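Local structure of acetyltransferase (Sinorhizobium meliloti, 4JXQ) at residues A[4-9]-A[102-107]; A[53-58]-A[106-111]. The protein probably transfers an acyl group, most likely acetyl from the acetyl-CoA it binds, to an acceptor that is not known, as a member of the GNAT acetyltransferase family. All coordinates share one frame; numbering follows the deposited sequence. Where two conformers were deposited one is given.

Contact 1 of 2, residues A[4-9]-A[102-107]; sequences ATLRDA and KALLSE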
loop_
_atom_site.group_PDB
_atom_site.type_symbol
_atom_site.label_atom_id
_atom_site.label_comp_id
_atom_site.label_asym_id
_atom_site.label_seq_id
_atom_site.Cartn_x
_atom_site.Cartn_y
_atom_site.Cartn_z
ATOM N N ALA A 4 -26.033 -11.281 -12.884
ATOM C CA ALA A 4 -25.944 -9.866 -12.560
ATOM C C ALA A 4 -25.927 -9.014 -13.821
ATOM O O ALA A 4 -25.393 -9.403 -14.871
ATOM C CB ALA A 4 -24.691 -9.607 -11.755
ATOM N N THR A 5 -26.422 -7.793 -13.676
ATOM C CA THR A 5 -26.387 -6.817 -14.764
ATOM C C THR A 5 -25.287 -5.835 -14.469
ATOM O O THR A 5 -25.447 -5.035 -13.535
ATOM C CB THR A 5 -27.750 -6.098 -14.874
ATOM O OG1 THR A 5 -28.782 -7.089 -15.055
ATOM C CG2 THR A 5 -27.774 -5.115 -15.978
ATOM N N LEU A 6 -24.232 -5.890 -15.227
ATOM C CA LEU A 6 -23.106 -4.995 -15.025
ATOM C C LEU A 6 -22.937 -4.112 -16.221
ATOM O O LEU A 6 -23.250 -4.512 -17.335
ATOM C CB LEU A 6 -21.810 -5.804 -14.834
ATOM C CG LEU A 6 -21.781 -6.910 -13.818
ATOM C CD1 LEU A 6 -20.370 -7.477 -13.666
ATOM C CD2 LEU A 6 -22.292 -6.436 -12.495
ATOM N N ARG A 7 -22.330 -2.939 -16.025
ATOM C CA ARG A 7 -21.858 -2.129 -17.132
ATOM C C ARG A 7 -20.763 -1.199 -16.593
ATOM O O ARG A 7 -20.629 -1.022 -15.369
ATOM C CB ARG A 7 -22.991 -1.308 -17.769
ATOM C CG ARG A 7 -23.667 -0.352 -16.813
ATOM C CD ARG A 7 -24.463 0.692 -17.590
ATOM N NE ARG A 7 -25.270 1.547 -16.708
ATOM C CZ ARG A 7 -24.792 2.481 -15.903
ATOM N NH1 ARG A 7 -23.486 2.803 -15.919
ATOM N NH2 ARG A 7 -25.606 3.159 -15.084
ATOM N N ASP A 8 -20.019 -0.552 -17.479
ATOM C CA ASP A 8 -19.046 0.393 -17.052
ATOM C C ASP A 8 -19.708 1.591 -16.404
ATOM O O ASP A 8 -20.791 2.052 -16.809
ATOM C CB ASP A 8 -18.131 0.804 -18.205
ATOM C CG ASP A 8 -17.014 -0.245 -18.401
ATOM O OD1 ASP A 8 -17.265 -1.450 -18.153
ATOM O OD2 ASP A 8 -15.953 0.144 -18.853
ATOM N N ALA A 9 -19.040 2.094 -15.369
ATOM C CA ALA A 9 -19.509 3.292 -14.665
ATOM C C ALA A 9 -19.318 4.537 -15.556
ATOM O O ALA A 9 -18.367 4.630 -16.308
ATOM C CB ALA A 9 -18.680 3.479 -13.407
ATOM N N LYS A 102 -19.577 -11.665 -6.660
ATOM C CA LYS A 102 -18.876 -12.591 -7.546
ATOM C C LYS A 102 -18.794 -12.092 -9.024
ATOM O O LYS A 102 -17.807 -12.191 -9.736
ATOM C CB LYS A 102 -19.488 -13.992 -7.501
ATOM C CG LYS A 102 -18.938 -14.948 -6.469
ATOM C CD LYS A 102 -19.476 -16.373 -6.786
ATOM C CE LYS A 102 -18.574 -17.135 -7.769
ATOM N NZ LYS A 102 -18.715 -18.625 -7.716
ATOM N N ALA A 103 -19.961 -11.581 -9.463
ATOM C CA ALA A 103 -20.002 -11.042 -10.823
ATOM C C ALA A 103 -19.071 -9.850 -10.996
ATOM O O ALA A 103 -18.335 -9.774 -11.966
ATOM C CB ALA A 103 -21.409 -10.662 -11.181
ATOM N N LEU A 104 -19.105 -8.934 -10.016
ATOM C CA LEU A 104 -18.181 -7.759 -10.112
ATOM C C LEU A 104 -16.761 -8.186 -10.098
ATOM O O LEU A 104 -15.960 -7.676 -10.886
ATOM C CB LEU A 104 -18.485 -6.841 -8.940
ATOM C CG LEU A 104 -19.789 -6.023 -9.048
ATOM C CD1 LEU A 104 -20.164 -5.404 -7.746
ATOM C CD2 LEU A 104 -19.671 -4.982 -10.190
ATOM N N LEU A 105 -16.383 -9.107 -9.196
ATOM C CA LEU A 105 -14.985 -9.541 -9.148
ATOM C C LEU A 105 -14.578 -10.293 -10.411
ATOM O O LEU A 105 -13.501 -10.133 -10.928
ATOM C CB LEU A 105 -14.723 -10.356 -7.878
ATOM C CG LEU A 105 -13.279 -10.730 -7.600
ATOM C CD1 LEU A 105 -12.323 -9.551 -7.667
ATOM C CD2 LEU A 105 -13.200 -11.441 -6.266
ATOM N N SER A 106 -15.522 -11.137 -10.916
ATOM C CA SER A 106 -15.255 -11.829 -12.187
ATOM C C SER A 106 -14.938 -10.865 -13.390
ATOM O O SER A 106 -14.089 -11.075 -14.213
ATOM C CB SER A 106 -16.419 -12.716 -12.587
ATOM O OG SER A 106 -16.709 -13.771 -11.689
ATOM N N GLU A 107 -15.715 -9.790 -13.377
ATOM C CA GLU A 107 -15.524 -8.729 -14.355
ATOM C C GLU A 107 -14.174 -8.057 -14.194
ATOM O O GLU A 107 -13.453 -7.855 -15.167
ATOM C CB GLU A 107 -16.682 -7.741 -14.259
ATOM C CG GLU A 107 -16.573 -6.437 -15.062
ATOM C CD GLU A 107 -16.671 -6.528 -16.535
ATOM O OE1 GLU A 107 -16.703 -7.626 -17.099
ATOM O OE2 GLU A 107 -16.655 -5.490 -17.216
HETATM O O HOH W 1 -18.822 -3.772 -17.575
#
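Leu6 carries most of the contact between 4-9 and 102-107, and its branches can be followed outward from CB. The bond to CB points toward the helix, and CG, anti to the carbonyl carbon and beside the backbone N, continues to the branch. Turned by chi2 (-173°), that branch parts the two methyls. CD1 settles over the backbone, 3.5 Å from Ala103 O, and also touches Glu107 CB at 3.7 Å, one turn further on. CD2 goes to the sheet-facing side, where it meets Leu104 CD2 at 3.8 Å. Nearer the start of the strand, Ala4 CB and Ala103 CB stand 3.5 Å apart, tighter than usual for two carbons.

At the other end the chemistry turns polar. Asp8 OD1 and Glu107 OE2 approach to 4.2 Å, their carboxylate planes 74° apart. No direct hydrogen bond joins the segments; instead one water donates to both acids, at 2.9 Å from its O to Asp8 OD1 and 2.8 Å to Glu107 OE2. Arg111 bridges the same two oxygens, which probably offsets their repulsion.

The short axes run in the same general sense, 9.4 Å apart and crossing at -38°. This is a helix packed on one face of the mixed GNAT sheet. Strand 5-8, an edge of the sheet within this chain, lies against helix 100-115 while its backbone pairs with strand 56-60, Thr5 with Leu60 and Arg7 with Val58. Beneath the helix, Leu104 continues onto Ile89 and Leu91 of strand 84-91, two residues that bind acetyl-CoA.

Contact 2 of 2, residues A[53-58]-A[106-111]; sequences GYPYVV and SELVGR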
loop_
_atom_site.group_PDB
_atom_site.type_symbol
_atom_site.label_atom_id
_atom_site.label_comp_id
_atom_site.label_asym_id
_atom_site.label_seq_id
_atom_site.Cartn_x
_atom_site.Cartn_y
_atom_site.Cartn_z
ATOM N N GLY A 53 -6.710 4.061 -17.293
ATOM C CA GLY A 53 -7.108 2.919 -18.125
ATOM C C GLY A 53 -7.692 1.762 -17.340
ATOM O O GLY A 53 -8.028 0.739 -17.955
ATOM N N TYR A 54 -7.875 1.900 -16.052
ATOM C CA TYR A 54 -8.413 0.848 -15.250
ATOM C C TYR A 54 -9.911 0.731 -15.396
ATOM O O TYR A 54 -10.611 1.725 -15.567
ATOM C CB TYR A 54 -8.101 1.082 -13.760
ATOM C CG TYR A 54 -6.626 1.081 -13.408
ATOM C CD1 TYR A 54 -5.845 -0.011 -13.572
ATOM C CD2 TYR A 54 -6.020 2.190 -12.819
ATOM C CE1 TYR A 54 -4.541 -0.072 -13.193
ATOM C CE2 TYR A 54 -4.714 2.185 -12.402
ATOM C CZ TYR A 54 -3.945 1.035 -12.575
ATOM O OH TYR A 54 -2.647 1.032 -12.158
ATOM N N PRO A 55 -10.469 -0.476 -15.209
ATOM C CA PRO A 55 -11.907 -0.660 -15.312
ATOM C C PRO A 55 -12.633 -0.223 -14.054
ATOM O O PRO A 55 -12.174 -0.468 -12.935
ATOM C CB PRO A 55 -12.041 -2.185 -15.534
ATOM C CG PRO A 55 -10.847 -2.757 -14.839
ATOM C CD PRO A 55 -9.757 -1.759 -15.109
ATOM N N TYR A 56 -13.808 0.353 -14.242
ATOM C CA TYR A 56 -14.629 0.840 -13.167
ATOM C C TYR A 56 -16.060 0.543 -13.564
ATOM O O TYR A 56 -16.532 1.047 -14.601
ATOM C CB TYR A 56 -14.385 2.336 -12.948
ATOM C CG TYR A 56 -14.846 2.948 -11.650
ATOM C CD1 TYR A 56 -16.076 2.683 -11.090
ATOM C CD2 TYR A 56 -14.014 3.815 -10.955
ATOM C CE1 TYR A 56 -16.467 3.266 -9.905
ATOM C CE2 TYR A 56 -14.416 4.421 -9.762
ATOM C CZ TYR A 56 -15.648 4.163 -9.261
ATOM O OH TYR A 56 -16.120 4.745 -8.089
ATOM N N VAL A 57 -16.726 -0.342 -12.834
ATOM C CA VAL A 57 -17.989 -0.912 -13.257
ATOM C C VAL A 57 -19.012 -0.778 -12.149
ATOM O O VAL A 57 -18.725 -0.605 -10.957
ATOM C CB VAL A 57 -17.816 -2.383 -13.681
ATOM C CG1 VAL A 57 -16.793 -2.505 -14.821
ATOM C CG2 VAL A 57 -17.405 -3.278 -12.539
ATOM N N VAL A 58 -20.273 -0.841 -12.560
ATOM C CA VAL A 58 -21.399 -0.831 -11.678
ATOM C C VAL A 58 -22.293 -2.071 -11.904
ATOM O O VAL A 58 -22.292 -2.660 -12.997
ATOM C CB VAL A 58 -22.269 0.420 -11.777
ATOM C CG1 VAL A 58 -21.537 1.651 -11.278
ATOM C CG2 VAL A 58 -22.783 0.667 -13.223
ATOM N N SER A 106 -15.522 -11.137 -10.916
ATOM C CA SER A 106 -15.255 -11.829 -12.187
ATOM C C SER A 106 -14.938 -10.865 -13.390
ATOM O O SER A 106 -14.089 -11.075 -14.213
ATOM C CB SER A 106 -16.419 -12.716 -12.587
ATOM O OG SER A 106 -16.709 -13.771 -11.689
ATOM N N GLU A 107 -15.715 -9.790 -13.377
ATOM C CA GLU A 107 -15.524 -8.729 -14.355
ATOM C C GLU A 107 -14.174 -8.057 -14.194
ATOM O O GLU A 107 -13.453 -7.855 -15.167
ATOM C CB GLU A 107 -16.682 -7.741 -14.259
ATOM C CG GLU A 107 -16.573 -6.437 -15.062
ATOM C CD GLU A 107 -16.671 -6.528 -16.535
ATOM O OE1 GLU A 107 -16.703 -7.626 -17.099
ATOM O OE2 GLU A 107 -16.655 -5.490 -17.216
ATOM N N LEU A 108 -13.793 -7.697 -12.960
ATOM C CA LEU A 108 -12.495 -7.126 -12.768
ATOM C C LEU A 108 -11.406 -8.071 -13.194
ATOM O O LEU A 108 -10.445 -7.658 -13.845
ATOM C CB LEU A 108 -12.286 -6.675 -11.331
ATOM C CG LEU A 108 -13.200 -5.580 -10.798
ATOM C CD1 LEU A 108 -12.745 -5.238 -9.397
ATOM C CD2 LEU A 108 -13.236 -4.322 -11.685
ATOM N N VAL A 109 -11.467 -9.331 -12.771
ATOM C CA VAL A 109 -10.456 -10.323 -13.115
ATOM C C VAL A 109 -10.375 -10.435 -14.652
ATOM O O VAL A 109 -9.292 -10.413 -15.219
ATOM C CB VAL A 109 -10.766 -11.669 -12.465
ATOM C CG1 VAL A 109 -9.898 -12.750 -13.042
ATOM C CG2 VAL A 109 -10.560 -11.570 -10.951
ATOM N N GLY A 110 -11.528 -10.563 -15.317
ATOM C CA GLY A 110 -11.507 -10.732 -16.766
ATOM C C GLY A 110 -10.986 -9.521 -17.482
ATOM O O GLY A 110 -10.165 -9.626 -18.393
ATOM N N ARG A 111 -11.467 -8.351 -17.054
ATOM C CA ARG A 111 -11.010 -7.099 -17.682
ATOM C C ARG A 111 -9.520 -6.928 -17.552
ATOM O O ARG A 111 -8.819 -6.562 -18.506
ATOM C CB ARG A 111 -11.753 -5.929 -17.083
ATOM C CG ARG A 111 -13.193 -5.830 -17.462
ATOM C CD ARG A 111 -13.387 -5.294 -18.890
ATOM N NE ARG A 111 -13.146 -3.857 -18.990
ATOM C CZ ARG A 111 -14.030 -2.924 -18.694
ATOM N NH1 ARG A 111 -15.160 -3.225 -18.141
ATOM N NH2 ARG A 111 -13.770 -1.672 -18.953
#
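Packing of Pro55 against one face of the Arg111 guanidinium dominates here. Pro55 CB sits over the centre of that face, 3.8 Å from Arg111 CZ, while Pro55 CG reaches Arg111 CB at 4.0 Å. The arginine chain bends at chi2 (-76°) and again at chi3, folding the guanidinium back over the proline. Val57 CG1 approaches the group obliquely, 3.8 Å from Arg111 NH1.

In carbon-on-carbon packing, Val57 CG2 lies 4.1 Å from Glu107 CG. Leu108 CD2 closes the inner side more loosely, 4.3 Å from Pro55 CG.

As for ionic bonds, within the helix Arg111 NH1 donates to Glu107 OE2 over 2.9 Å, exactly in the guanidinium plane but on the anti side of the carboxylate and 30° out of its plane. The strongest partner of NH1, Asp8, lies on strand 5-8; together with the proline, these acids would limit the rotation of the guanidinium.

Strand 56-58 and helix segment 106-111 run nearly antiparallel at 151°, their axes 9.6 Å apart. Helix 100-115, which begins at the acetyl-CoA-binding Gly97 to Gly101 region as in GNAT enzymes generally, covers this sheet face: Pro55 also touches Cys112 and Leu115, Val57 touches Leu104, and Leu108 reaches Ala70 on strand 66-74.

Overall arrangement
Both contacts pack helix 100-115 on one sheet, and they share Ser106 and Glu107; their centres lie 7 Å apart. Contact 1 is at the surface, with one buried residue among six that touch, whereas three of five are buried in contact 2. The difference follows the sheet order: 5-8 is an edge strand and 56-60 its inner neighbour, antiparallel to it, which explains why the helix runs in the general sense of the first and against the second. Water enters the polar end of contact 1; in contact 2 a guanidinium is packed on its face by mostly buried neighbours and salt-bridged at NH1. The joint between them is Asp8 OD1 to Arg111 NH1, 2.8 Å.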